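PDB 5G5S: protein argonaute from Methanocaldococcus jannaschii, which uses short single-stranded DNA guides to find and cut complementary DNA strands, and may thereby defend the cell against invading genetic elements. Local coordinates for residues A[562-567]-A[589-594]; A[546-551]-A[581-586]; A[361-366]-A[428-433]. All blocks are in the same frame, centred on the assembly; numbering follows the deposited sequence.

Contact 1 (A[562-567]-A[589-594]); sequences MENKNI and ELNSNI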
ATOM      1  N   MET A 562      -0.599  19.996  17.931  1.00 69.63           N
ATOM      2  CA  MET A 562      -1.716  19.074  17.821  1.00 69.26           C
ATOM      3  C   MET A 562      -2.827  19.243  18.827  1.00 71.69           C
ATOM      4  O   MET A 562      -3.679  18.367  18.966  1.00 70.08           O
ATOM      5  CB  MET A 562      -1.226  17.644  17.645  1.00 71.02           C
ATOM      6  CG  MET A 562      -0.999  17.364  16.183  1.00 74.03           C
ATOM      7  SD  MET A 562      -0.099  15.888  15.904  1.00 77.62           S
ATOM      8  CE  MET A 562      -1.378  14.647  16.198  1.00 72.81           C
ATOM      9  N   GLU A 563      -2.851  20.427  19.464  1.00 68.79           N
ATOM     10  CA  GLU A 563      -3.836  20.847  20.447  1.00 69.23           C
ATOM     11  C   GLU A 563      -4.899  21.684  19.759  1.00 73.09           C
ATOM     12  O   GLU A 563      -4.575  22.441  18.831  1.00 72.65           O
ATOM     13  CB  GLU A 563      -3.165  21.691  21.531  1.00 72.58           C
ATOM     14  CG  GLU A 563      -2.002  20.994  22.221  1.00 84.62           C
ATOM     15  CD  GLU A 563      -1.342  21.734  23.371  1.00109.03           C
ATOM     16  OE1 GLU A 563      -1.648  22.932  23.585  1.00 97.17           O
ATOM     17  OE2 GLU A 563      -0.508  21.102  24.061  1.00107.21           O
ATOM     18  N   ASN A 564      -6.166  21.589  20.250  1.00 68.77           N
ATOM     19  CA  ASN A 564      -7.330  22.355  19.758  1.00 68.13           C
ATOM     20  C   ASN A 564      -7.539  22.163  18.241  1.00 70.24           C
ATOM     21  O   ASN A 564      -7.961  23.077  17.520  1.00 71.93           O
ATOM     22  CB  ASN A 564      -7.189  23.820  20.157  1.00 65.95           C
ATOM     23  CG  ASN A 564      -6.639  24.000  21.556  1.00 82.18           C
ATOM     24  OD1 ASN A 564      -7.148  23.439  22.533  1.00 78.11           O
ATOM     25  ND2 ASN A 564      -5.569  24.768  21.682  1.00 72.79           N
ATOM     26  N   LYS A 565      -7.237  20.939  17.782  1.00 62.55           N
ATOM     27  CA  LYS A 565      -7.283  20.535  16.394  1.00 60.85           C
ATOM     28  C   LYS A 565      -8.293  19.429  16.157  1.00 64.68           C
ATOM     29  O   LYS A 565      -8.706  18.741  17.088  1.00 63.28           O
ATOM     30  CB  LYS A 565      -5.885  20.038  15.957  1.00 61.65           C
ATOM     31  CG  LYS A 565      -4.750  21.076  16.006  1.00 66.06           C
ATOM     32  CD  LYS A 565      -4.872  22.194  14.962  1.00 74.00           C
ATOM     33  CE  LYS A 565      -3.837  23.279  15.138  1.00 82.68           C
ATOM     34  NZ  LYS A 565      -2.488  22.832  14.703  1.00 87.52           N
ATOM     35  N   ASN A 566      -8.688  19.266  14.884  1.00 61.43           N
ATOM     36  CA  ASN A 566      -9.541  18.196  14.389  1.00 59.29           C
ATOM     37  C   ASN A 566      -8.648  17.446  13.419  1.00 61.95           C
ATOM     38  O   ASN A 566      -8.279  17.989  12.382  1.00 61.87           O
ATOM     39  CB  ASN A 566     -10.818  18.726  13.713  1.00 57.11           C
ATOM     40  CG  ASN A 566     -11.827  17.627  13.486  1.00 66.93           C
ATOM     41  OD1 ASN A 566     -11.538  16.434  13.637  1.00 60.52           O
ATOM     42  ND2 ASN A 566     -13.039  17.993  13.152  1.00 65.34           N
ATOM     43  N   ILE A 567      -8.198  16.245  13.827  1.00 58.10           N
ATOM     44  CA  ILE A 567      -7.232  15.409  13.105  1.00 55.83           C
ATOM     45  C   ILE A 567      -7.829  14.068  12.764  1.00 58.97           C
ATOM     46  O   ILE A 567      -8.397  13.401  13.629  1.00 59.72           O
ATOM     47  CB  ILE A 567      -5.900  15.244  13.922  1.00 58.64           C
ATOM     48  CG1 ILE A 567      -5.269  16.617  14.267  1.00 60.65           C
ATOM     49  CG2 ILE A 567      -4.877  14.366  13.198  1.00 56.58           C
ATOM     50  CD1 ILE A 567      -4.458  16.602  15.520  1.00 67.78           C
ATOM     51  N   GLU A 589      -6.425  15.566  26.891  1.00 68.03           N
ATOM     52  CA  GLU A 589      -5.157  16.240  27.173  1.00 69.37           C
ATOM     53  C   GLU A 589      -4.838  17.278  26.088  1.00 72.13           C
ATOM     54  O   GLU A 589      -4.415  18.379  26.425  1.00 72.78           O
ATOM     55  CB  GLU A 589      -4.009  15.224  27.338  1.00 71.06           C
ATOM     56  CG  GLU A 589      -2.715  15.816  27.882  1.00 89.80           C
ATOM     57  CD  GLU A 589      -2.825  16.490  29.238  1.00117.95           C
ATOM     58  OE1 GLU A 589      -2.810  15.766  30.260  1.00117.47           O
ATOM     59  OE2 GLU A 589      -2.949  17.736  29.278  1.00111.98           O
ATOM     60  N   LEU A 590      -5.070  16.943  24.793  1.00 67.39           N
ATOM     61  CA  LEU A 590      -4.839  17.871  23.674  1.00 66.16           C
ATOM     62  C   LEU A 590      -5.992  18.850  23.438  1.00 69.15           C
ATOM     63  O   LEU A 590      -5.756  19.903  22.846  1.00 69.12           O
ATOM     64  CB  LEU A 590      -4.575  17.123  22.362  1.00 64.06           C
ATOM     65  CG  LEU A 590      -3.297  16.297  22.217  1.00 67.83           C
ATOM     66  CD1 LEU A 590      -3.390  15.426  20.969  1.00 65.51           C
ATOM     67  CD2 LEU A 590      -2.056  17.177  22.152  1.00 68.37           C
ATOM     68  N   ASN A 591      -7.231  18.506  23.880  1.00 65.62           N
ATOM     69  CA  ASN A 591      -8.478  19.260  23.635  1.00 66.27           C
ATOM     70  C   ASN A 591      -8.726  19.244  22.112  1.00 68.97           C
ATOM     71  O   ASN A 591      -9.088  20.252  21.488  1.00 68.64           O
ATOM     72  CB  ASN A 591      -8.449  20.684  24.217  1.00 67.96           C
ATOM     73  CG  ASN A 591      -9.738  21.441  24.006  1.00 80.13           C
ATOM     74  OD1 ASN A 591     -10.833  20.914  24.223  1.00 74.72           O
ATOM     75  ND2 ASN A 591      -9.637  22.671  23.515  1.00 66.97           N
ATOM     76  N   SER A 592      -8.498  18.054  21.529  1.00 62.53           N
ATOM     77  CA  SER A 592      -8.567  17.784  20.115  1.00 59.73           C
ATOM     78  C   SER A 592      -9.498  16.656  19.820  1.00 63.18           C
ATOM     79  O   SER A 592      -9.662  15.754  20.636  1.00 63.69           O
ATOM     80  CB  SER A 592      -7.177  17.421  19.593  1.00 62.13           C
ATOM     81  OG  SER A 592      -6.298  18.534  19.632  1.00 73.63           O
ATOM     82  N   ASN A 593     -10.082  16.689  18.626  1.00 59.26           N
ATOM     83  CA  ASN A 593     -10.917  15.620  18.102  1.00 57.53           C
ATOM     84  C   ASN A 593      -9.964  14.735  17.281  1.00 59.36           C
ATOM     85  O   ASN A 593      -9.363  15.198  16.305  1.00 57.09           O
ATOM     86  CB  ASN A 593     -12.034  16.188  17.245  1.00 51.44           C
ATOM     87  CG  ASN A 593     -12.989  15.146  16.723  1.00 68.60           C
ATOM     88  OD1 ASN A 593     -13.907  14.710  17.419  1.00 62.79           O
ATOM     89  ND2 ASN A 593     -12.843  14.782  15.454  1.00 55.74           N
ATOM     90  N   ILE A 594      -9.754  13.496  17.740  1.00 57.10           N
ATOM     91  CA  ILE A 594      -8.875  12.539  17.076  1.00 55.40           C
ATOM     92  C   ILE A 594      -9.718  11.450  16.462  1.00 60.53           C
ATOM     93  O   ILE A 594     -10.447  10.737  17.159  1.00 61.07           O
ATOM     94  CB  ILE A 594      -7.761  11.970  18.006  1.00 58.61           C
ATOM     95  CG1 ILE A 594      -6.960  13.075  18.759  1.00 60.70           C
ATOM     96  CG2 ILE A 594      -6.851  10.986  17.256  1.00 57.91           C
ATOM     97  CD1 ILE A 594      -6.101  14.092  17.884  1.00 69.49           C
TER
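Asn-593 is bracketed by the strand entered at Asn-566: its N donates to Lys-565 O and its O accepts from Ile-567 N (2.9 Å, 176° at the hydrogen), the alternating pattern of a parallel pair. One residue earlier the hydroxyl of Ser-592 does the joining. Its OG, set beside its own backbone N and anti to the carbonyl carbon (chi1 -68°), gives its proton to Met-562 O at 2.7 Å and accepts from Lys-565 N at 3.2 Å, a nearly straight bond, so one buried hydroxyl bridges the bend before the strand. Asn-564 N reaches Leu-590 O on the last turn of helix 577-590. This is the return of a beta-alpha-beta unit, strand 566-571, helix 577-590, strand 593-600, in the RNase H-like PIWI fold; Asn-591, with positive phi, leads out of the helix. Two amide pairs lie on the outside. Asn-591 ND2 meets Asn-564 OD1 at 2.8 Å, close to the plane of its own amide, whereas Asn-593 ND2 comes from above the carbonyl plane of Asn-566 OD1, the two amides being turned 84° apart; Glu-595 also accepts from that ND2. On the other face of the sheet Ile-567 CD1 rests on Ile-594 CD1 (3.8 Å).

Contact 2 (A[546-551]-A[581-586]); sequences HLPYVI and NDLKEI
Pro-548 is the main bump here, its ring pushed from the first turn of helix 547-556 against the helix that carries Asp-582, Leu-583 and Ile-586. CG of the ring goes in deepest, 3.5 Å from Asp-582 CB and 3.9 Å from Leu-583 CD2, so it sits between two consecutive residues of the opposing helix. CB of the same ring touches both Asp-582 CB and Ile-586 CD1, each at 3.8 Å. The isoleucine methyl CD1 also lies 3.5 Å from Pro-548 O, and thus covers the proline from ring to carbonyl.

Leu-583 answers from the other helix. Its CG stands anti to the carbonyl carbon (chi1 -70°), and beyond it the two methyls part: CD1 meets Leu-547 CD2 at 3.8 Å, while CD2 enters a hollow lined by Leu-547, the proline ring and Ile-551 CD1, the last at 3.7 Å. The leucine crosses each of these three side chains at about a right angle. Ile-551 CD1, one turn on from Leu-547, touches the methyls Leu-583 CD2 and Ile-586 CG2.

No hydrogen bond links the two segments. Just before 581-586 in its helix, however, Glu-579 accepts from Leu-547 N, tying down the first turn that begins after the N-cap residue His-546. The short axes run 9.7 Å apart at 30°, in roughly the same direction. Phe-569 of strand 566-571 touches Leu-547 and Ile-551, and Phe-644 touches Leu-583, so this is two neighbouring helices packed against the central sheet of the RNase H-like PIWI domain, near Glu-543, active-site residue by similarity.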
ATOM      1  N   HIS A 546       2.529   2.298  18.427  1.00 76.37           N
ATOM      2  CA  HIS A 546       1.080   2.507  18.503  1.00 74.06           C
ATOM      3  C   HIS A 546       0.657   3.967  18.258  1.00 70.04           C
ATOM      4  O   HIS A 546       1.484   4.873  18.365  1.00 68.57           O
ATOM      5  CB  HIS A 546       0.542   1.974  19.854  1.00 77.93           C
ATOM      6  CG  HIS A 546       1.207   2.568  21.069  1.00 83.92           C
ATOM      7  ND1 HIS A 546       2.566   2.392  21.317  1.00 87.96           N
ATOM      8  CD2 HIS A 546       0.677   3.296  22.081  1.00 86.38           C
ATOM      9  CE1 HIS A 546       2.808   3.022  22.455  1.00 88.39           C
ATOM     10  NE2 HIS A 546       1.704   3.593  22.941  1.00 87.86           N
ATOM     11  N   LEU A 547      -0.633   4.190  17.910  1.00 61.46           N
ATOM     12  CA  LEU A 547      -1.188   5.526  17.665  1.00 57.83           C
ATOM     13  C   LEU A 547      -0.972   6.521  18.832  1.00 61.87           C
ATOM     14  O   LEU A 547      -0.471   7.606  18.558  1.00 61.58           O
ATOM     15  CB  LEU A 547      -2.649   5.482  17.192  1.00 56.02           C
ATOM     16  CG  LEU A 547      -3.241   6.801  16.670  1.00 58.96           C
ATOM     17  CD1 LEU A 547      -2.436   7.363  15.484  1.00 57.44           C
ATOM     18  CD2 LEU A 547      -4.696   6.627  16.287  1.00 60.07           C
ATOM     19  N   PRO A 548      -1.241   6.192  20.128  1.00 59.08           N
ATOM     20  CA  PRO A 548      -0.928   7.157  21.201  1.00 59.31           C
ATOM     21  C   PRO A 548       0.521   7.670  21.177  1.00 62.15           C
ATOM     22  O   PRO A 548       0.730   8.870  21.356  1.00 61.57           O
ATOM     23  CB  PRO A 548      -1.239   6.368  22.477  1.00 63.05           C
ATOM     24  CG  PRO A 548      -2.270   5.379  22.046  1.00 66.80           C
ATOM     25  CD  PRO A 548      -1.841   4.959  20.688  1.00 61.01           C
ATOM     26  N   TYR A 549       1.506   6.783  20.897  1.00 58.48           N
ATOM     27  CA  TYR A 549       2.923   7.149  20.789  1.00 59.92           C
ATOM     28  C   TYR A 549       3.218   8.056  19.588  1.00 63.31           C
ATOM     29  O   TYR A 549       4.028   8.972  19.725  1.00 63.76           O
ATOM     30  CB  TYR A 549       3.834   5.907  20.779  1.00 63.71           C
ATOM     31  CG  TYR A 549       5.279   6.221  20.459  1.00 68.02           C
ATOM     32  CD1 TYR A 549       6.151   6.679  21.443  1.00 71.83           C
ATOM     33  CD2 TYR A 549       5.759   6.124  19.157  1.00 68.39           C
ATOM     34  CE1 TYR A 549       7.466   7.035  21.135  1.00 73.02           C
ATOM     35  CE2 TYR A 549       7.077   6.446  18.844  1.00 70.09           C
ATOM     36  CZ  TYR A 549       7.929   6.899  19.833  1.00 78.10           C
ATOM     37  OH  TYR A 549       9.232   7.190  19.503  1.00 81.19           O
ATOM     38  N   VAL A 550       2.576   7.803  18.419  1.00 58.29           N
ATOM     39  CA  VAL A 550       2.731   8.604  17.202  1.00 56.68           C
ATOM     40  C   VAL A 550       2.363  10.067  17.515  1.00 61.34           C
ATOM     41  O   VAL A 550       3.139  10.973  17.201  1.00 61.64           O
ATOM     42  CB  VAL A 550       1.910   8.032  16.003  1.00 59.47           C
ATOM     43  CG1 VAL A 550       1.910   8.984  14.803  1.00 57.79           C
ATOM     44  CG2 VAL A 550       2.421   6.659  15.593  1.00 59.95           C
ATOM     45  N   ILE A 551       1.203  10.275  18.169  1.00 56.89           N
ATOM     46  CA  ILE A 551       0.685  11.591  18.551  1.00 56.79           C
ATOM     47  C   ILE A 551       1.644  12.310  19.482  1.00 64.00           C
ATOM     48  O   ILE A 551       1.954  13.477  19.241  1.00 64.78           O
ATOM     49  CB  ILE A 551      -0.766  11.501  19.096  1.00 59.57           C
ATOM     50  CG1 ILE A 551      -1.719  10.885  18.029  1.00 57.86           C
ATOM     51  CG2 ILE A 551      -1.259  12.877  19.540  1.00 62.15           C
ATOM     52  CD1 ILE A 551      -3.040  10.353  18.546  1.00 59.89           C
ATOM     53  N   ASN A 581      -8.101   3.451  25.487  1.00 77.69           N
ATOM     54  CA  ASN A 581      -8.087   4.268  26.697  1.00 78.08           C
ATOM     55  C   ASN A 581      -7.033   5.367  26.623  1.00 79.12           C
ATOM     56  O   ASN A 581      -7.270   6.464  27.130  1.00 80.58           O
ATOM     57  CB  ASN A 581      -7.871   3.413  27.933  1.00 81.38           C
ATOM     58  CG  ASN A 581      -7.893   4.223  29.208  1.00104.70           C
ATOM     59  OD1 ASN A 581      -8.947   4.699  29.647  1.00102.48           O
ATOM     60  ND2 ASN A 581      -6.712   4.491  29.759  1.00 92.67           N
ATOM     61  N   ASP A 582      -5.868   5.070  26.022  1.00 71.62           N
ATOM     62  CA  ASP A 582      -4.788   6.043  25.857  1.00 69.61           C
ATOM     63  C   ASP A 582      -5.233   7.151  24.897  1.00 68.22           C
ATOM     64  O   ASP A 582      -4.898   8.318  25.117  1.00 65.71           O
ATOM     65  CB  ASP A 582      -3.509   5.360  25.337  1.00 71.37           C
ATOM     66  CG  ASP A 582      -2.757   4.489  26.331  1.00 86.57           C
ATOM     67  OD1 ASP A 582      -3.374   4.043  27.322  1.00 91.20           O
ATOM     68  OD2 ASP A 582      -1.562   4.211  26.088  1.00 92.56           O
ATOM     69  N   LEU A 583      -6.005   6.779  23.845  1.00 63.56           N
ATOM     70  CA  LEU A 583      -6.545   7.723  22.865  1.00 61.67           C
ATOM     71  C   LEU A 583      -7.655   8.568  23.468  1.00 65.49           C
ATOM     72  O   LEU A 583      -7.757   9.745  23.137  1.00 64.45           O
ATOM     73  CB  LEU A 583      -6.982   7.032  21.574  1.00 60.80           C
ATOM     74  CG  LEU A 583      -5.866   6.479  20.677  1.00 63.67           C
ATOM     75  CD1 LEU A 583      -6.449   5.707  19.522  1.00 62.14           C
ATOM     76  CD2 LEU A 583      -4.940   7.585  20.171  1.00 63.11           C
ATOM     77  N   LYS A 584      -8.429   7.992  24.414  1.00 64.26           N
ATOM     78  CA  LYS A 584      -9.458   8.688  25.191  1.00 65.25           C
ATOM     79  C   LYS A 584      -8.799   9.790  26.037  1.00 69.91           C
ATOM     80  O   LYS A 584      -9.283  10.916  26.030  1.00 70.98           O
ATOM     81  CB  LYS A 584     -10.222   7.715  26.106  1.00 68.26           C
ATOM     82  CG  LYS A 584     -11.376   7.005  25.416  1.00 75.51           C
ATOM     83  CD  LYS A 584     -12.344   6.387  26.427  1.00 81.07           C
ATOM     84  CE  LYS A 584     -12.150   4.902  26.591  1.00 92.99           C
ATOM     85  NZ  LYS A 584     -13.003   4.356  27.680  1.00102.57           N
ATOM     86  N   GLU A 585      -7.664   9.477  26.705  1.00 72.24           N
ATOM     87  CA  GLU A 585      -6.898  10.417  27.540  1.00 72.60           C
ATOM     88  C   GLU A 585      -6.198  11.509  26.720  1.00 73.06           C
ATOM     89  O   GLU A 585      -6.210  12.667  27.129  1.00 73.81           O
ATOM     90  CB  GLU A 585      -5.889   9.682  28.452  1.00 75.35           C
ATOM     91  CG  GLU A 585      -6.514   8.737  29.471  1.00 87.77           C
ATOM     92  CD  GLU A 585      -7.553   9.349  30.391  1.00115.86           C
ATOM     93  OE1 GLU A 585      -7.184  10.224  31.207  1.00111.52           O
ATOM     94  OE2 GLU A 585      -8.740   8.964  30.282  1.00113.59           O
ATOM     95  N   ILE A 586      -5.597  11.138  25.576  1.00 66.44           N
ATOM     96  CA  ILE A 586      -4.907  12.048  24.660  1.00 65.07           C
ATOM     97  C   ILE A 586      -5.845  13.148  24.118  1.00 67.21           C
ATOM     98  O   ILE A 586      -5.434  14.308  24.051  1.00 67.64           O
ATOM     99  CB  ILE A 586      -4.126  11.248  23.562  1.00 66.65           C
ATOM    100  CG1 ILE A 586      -2.631  11.218  23.878  1.00 68.30           C
ATOM    101  CG2 ILE A 586      -4.364  11.760  22.140  1.00 65.79           C
ATOM    102  CD1 ILE A 586      -1.884  10.025  23.308  1.00 76.83           C
TER

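Contact 3 (A[361-366]-A[428-433]); sequences YILIDE and CFALII
Leu-363 O and Ile-433 N make one of the two shortest polar bonds between these strands, 2.7 Å and nearly straight at 171°. Ile-432 CA lies 3.4 Å from the same Leu-363 O, a CA-H...O contact. Four more backbone bonds run from Tyr-361 N to Phe-429 O at one end to Asp-365 N to Ile-433 O at the other, crossing back and forth as parallel strands do. Phe-429 O additionally lies at the edge of the Tyr-361 ring, in its plane, 3.8 Å from CD1.

On the face of Tyr-361 and Leu-363, Leu-363 CD1 reaches over to Ala-430 CB and Ile-432 CG1, each at 3.9 Å, and helix 442-452 covers this face through Leu-447 and Leu-451. On the other face Ile-362 and Leu-431 lie side by side and point the same way, Ile-362 CD1 against Leu-431 CB at 3.8 Å. Asp-365, where the strand ends, turns its carboxylate to Tyr-444 OH and Glu-367 N. These are the two middle strands of the four-stranded parallel sheet of the Mid domain, whose next strand, 456-462, carries Gln-459 of the site for the phosphorylated 5'-end of the guide.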
ATOM      1  N   TYR A 361      20.666  17.648 -15.049  1.00 94.44           N
ATOM      2  CA  TYR A 361      21.436  16.648 -15.782  1.00 95.51           C
ATOM      3  C   TYR A 361      20.494  15.892 -16.722  1.00 95.93           C
ATOM      4  O   TYR A 361      19.342  15.659 -16.354  1.00 91.65           O
ATOM      5  CB  TYR A 361      22.081  15.661 -14.797  1.00 96.57           C
ATOM      6  CG  TYR A 361      23.291  16.210 -14.077  1.00102.77           C
ATOM      7  CD1 TYR A 361      23.156  16.953 -12.907  1.00104.48           C
ATOM      8  CD2 TYR A 361      24.577  15.965 -14.548  1.00107.87           C
ATOM      9  CE1 TYR A 361      24.269  17.470 -12.245  1.00109.17           C
ATOM     10  CE2 TYR A 361      25.699  16.452 -13.879  1.00112.75           C
ATOM     11  CZ  TYR A 361      25.540  17.202 -12.725  1.00121.17           C
ATOM     12  OH  TYR A 361      26.648  17.689 -12.070  1.00129.34           O
ATOM     13  N   ILE A 362      20.955  15.538 -17.934  1.00 94.72           N
ATOM     14  CA  ILE A 362      20.142  14.744 -18.865  1.00 92.98           C
ATOM     15  C   ILE A 362      20.858  13.419 -19.097  1.00 96.70           C
ATOM     16  O   ILE A 362      21.867  13.364 -19.801  1.00100.12           O
ATOM     17  CB  ILE A 362      19.678  15.454 -20.182  1.00 97.77           C
ATOM     18  CG1 ILE A 362      19.166  16.911 -19.959  1.00 98.05           C
ATOM     19  CG2 ILE A 362      18.645  14.598 -20.940  1.00 96.87           C
ATOM     20  CD1 ILE A 362      17.896  17.132 -19.013  1.00100.36           C
ATOM     21  N   LEU A 363      20.358  12.370 -18.446  1.00 89.82           N
ATOM     22  CA  LEU A 363      20.925  11.025 -18.481  1.00 90.40           C
ATOM     23  C   LEU A 363      20.223  10.125 -19.500  1.00 95.00           C
ATOM     24  O   LEU A 363      19.066   9.754 -19.313  1.00 91.68           O
ATOM     25  CB  LEU A 363      20.939  10.418 -17.057  1.00 88.03           C
ATOM     26  CG  LEU A 363      21.753  11.213 -16.017  1.00 93.18           C
ATOM     27  CD1 LEU A 363      21.338  10.882 -14.626  1.00 90.42           C
ATOM     28  CD2 LEU A 363      23.250  10.998 -16.184  1.00 99.99           C
ATOM     29  N   ILE A 364      20.927   9.818 -20.606  1.00 96.36           N
ATOM     30  CA  ILE A 364      20.429   8.995 -21.716  1.00 97.11           C
ATOM     31  C   ILE A 364      21.075   7.609 -21.658  1.00102.74           C
ATOM     32  O   ILE A 364      22.301   7.507 -21.578  1.00105.30           O
ATOM     33  CB  ILE A 364      20.661   9.667 -23.112  1.00103.53           C
ATOM     34  CG1 ILE A 364      20.425  11.197 -23.103  1.00103.05           C
ATOM     35  CG2 ILE A 364      19.830   8.989 -24.209  1.00105.08           C
ATOM     36  CD1 ILE A 364      21.684  12.019 -23.077  1.00107.65           C
ATOM     37  N   ASP A 365      20.249   6.547 -21.715  1.00 98.07           N
ATOM     38  CA  ASP A 365      20.696   5.151 -21.706  1.00100.09           C
ATOM     39  C   ASP A 365      21.498   4.889 -22.986  1.00108.84           C
ATOM     40  O   ASP A 365      21.045   5.273 -24.068  1.00109.51           O
ATOM     41  CB  ASP A 365      19.480   4.208 -21.620  1.00100.15           C
ATOM     42  CG  ASP A 365      19.818   2.767 -21.299  1.00113.10           C
ATOM     43  OD1 ASP A 365      20.259   2.045 -22.211  1.00117.50           O
ATOM     44  OD2 ASP A 365      19.593   2.351 -20.148  1.00118.47           O
ATOM     45  N   GLU A 366      22.704   4.281 -22.856  1.00108.25           N
ATOM     46  CA  GLU A 366      23.626   3.957 -23.962  1.00113.01           C
ATOM     47  C   GLU A 366      22.948   3.221 -25.120  1.00119.57           C
ATOM     48  O   GLU A 366      23.231   3.521 -26.279  1.00122.83           O
ATOM     49  CB  GLU A 366      24.811   3.120 -23.454  1.00117.33           C
ATOM     50  CG  GLU A 366      25.958   3.935 -22.887  1.00127.24           C
ATOM     51  CD  GLU A 366      27.172   3.127 -22.465  1.00149.20           C
ATOM     52  OE1 GLU A 366      27.635   2.276 -23.259  1.00149.52           O
ATOM     53  OE2 GLU A 366      27.688   3.378 -21.352  1.00139.58           O
ATOM     54  N   CYS A 428      19.811  19.661  -7.103  1.00 95.14           N
ATOM     55  CA  CYS A 428      19.969  19.490  -8.542  1.00 93.50           C
ATOM     56  C   CYS A 428      18.877  18.579  -9.068  1.00 91.63           C
ATOM     57  O   CYS A 428      18.167  17.932  -8.283  1.00 88.36           O
ATOM     58  CB  CYS A 428      21.355  18.939  -8.868  1.00 96.17           C
ATOM     59  SG  CYS A 428      22.717  20.076  -8.500  1.00105.72           S
ATOM     60  N   PHE A 429      18.725  18.539 -10.397  1.00 86.43           N
ATOM     61  CA  PHE A 429      17.743  17.671 -11.028  1.00 82.73           C
ATOM     62  C   PHE A 429      18.388  16.790 -12.088  1.00 88.30           C
ATOM     63  O   PHE A 429      19.412  17.162 -12.654  1.00 90.86           O
ATOM     64  CB  PHE A 429      16.533  18.454 -11.581  1.00 83.13           C
ATOM     65  CG  PHE A 429      15.402  17.539 -11.997  1.00 81.32           C
ATOM     66  CD1 PHE A 429      14.593  16.929 -11.045  1.00 81.22           C
ATOM     67  CD2 PHE A 429      15.198  17.223 -13.335  1.00 83.26           C
ATOM     68  CE1 PHE A 429      13.592  16.033 -11.425  1.00 79.37           C
ATOM     69  CE2 PHE A 429      14.198  16.322 -13.711  1.00 83.45           C
ATOM     70  CZ  PHE A 429      13.405  15.735 -12.754  1.00 78.36           C
ATOM     71  N   ALA A 430      17.812  15.600 -12.330  1.00 82.87           N
ATOM     72  CA  ALA A 430      18.299  14.701 -13.370  1.00 83.30           C
ATOM     73  C   ALA A 430      17.132  14.069 -14.105  1.00 82.08           C
ATOM     74  O   ALA A 430      16.262  13.478 -13.480  1.00 77.95           O
ATOM     75  CB  ALA A 430      19.218  13.639 -12.789  1.00 84.96           C
ATOM     76  N   LEU A 431      17.086  14.242 -15.427  1.00 79.50           N
ATOM     77  CA  LEU A 431      16.044  13.648 -16.255  1.00 77.57           C
ATOM     78  C   LEU A 431      16.658  12.412 -16.903  1.00 81.91           C
ATOM     79  O   LEU A 431      17.620  12.520 -17.664  1.00 83.01           O
ATOM     80  CB  LEU A 431      15.526  14.656 -17.298  1.00 78.78           C
ATOM     81  CG  LEU A 431      14.409  14.188 -18.235  1.00 82.42           C
ATOM     82  CD1 LEU A 431      13.074  14.060 -17.499  1.00 79.73           C
ATOM     83  CD2 LEU A 431      14.274  15.124 -19.425  1.00 85.79           C
ATOM     84  N   ILE A 432      16.158  11.234 -16.515  1.00 77.74           N
ATOM     85  CA  ILE A 432      16.652   9.947 -16.995  1.00 78.98           C
ATOM     86  C   ILE A 432      15.772   9.446 -18.151  1.00 84.62           C
ATOM     87  O   ILE A 432      14.567   9.241 -17.974  1.00 80.81           O
ATOM     88  CB  ILE A 432      16.770   8.916 -15.827  1.00 80.32           C
ATOM     89  CG1 ILE A 432      17.716   9.405 -14.712  1.00 79.98           C
ATOM     90  CG2 ILE A 432      17.179   7.526 -16.327  1.00 83.35           C
ATOM     91  CD1 ILE A 432      17.335   8.859 -13.296  1.00 73.51           C
ATOM     92  N   ILE A 433      16.390   9.268 -19.336  1.00 85.81           N
ATOM     93  CA  ILE A 433      15.736   8.743 -20.536  1.00 87.42           C
ATOM     94  C   ILE A 433      16.210   7.289 -20.694  1.00 90.63           C
ATOM     95  O   ILE A 433      17.390   7.035 -20.970  1.00 90.82           O
ATOM     96  CB  ILE A 433      16.030   9.602 -21.810  1.00 94.33           C
ATOM     97  CG1 ILE A 433      16.050  11.143 -21.542  1.00 94.72           C
ATOM     98  CG2 ILE A 433      15.133   9.199 -22.998  1.00 96.26           C
ATOM     99  CD1 ILE A 433      14.724  11.810 -21.154  1.00100.20           C
TER

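Contacts 1 and 2 belong to one packing unit of the PIWI domain, while contact 3 stands apart in the Mid domain, its centre about 45 and 46 Å from those of contacts 1 and 2. Helix 577-590 serves both of the first two: its middle packs in contact 2 and its end turns into the strand in contact 1. They meet directly where Leu-590 CD1 lies 3.6 Å from Ile-551 CG2. Contact 2 is buried and wholly apolar in its joining, whereas contact 1, partly buried where the two strands begin, adds a hydroxyl and two amide pairs to its backbone bonds. Contact 3, fully buried, relies on backbone bonds and aliphatic packing, with no side-chain hydrogen bond between its segments.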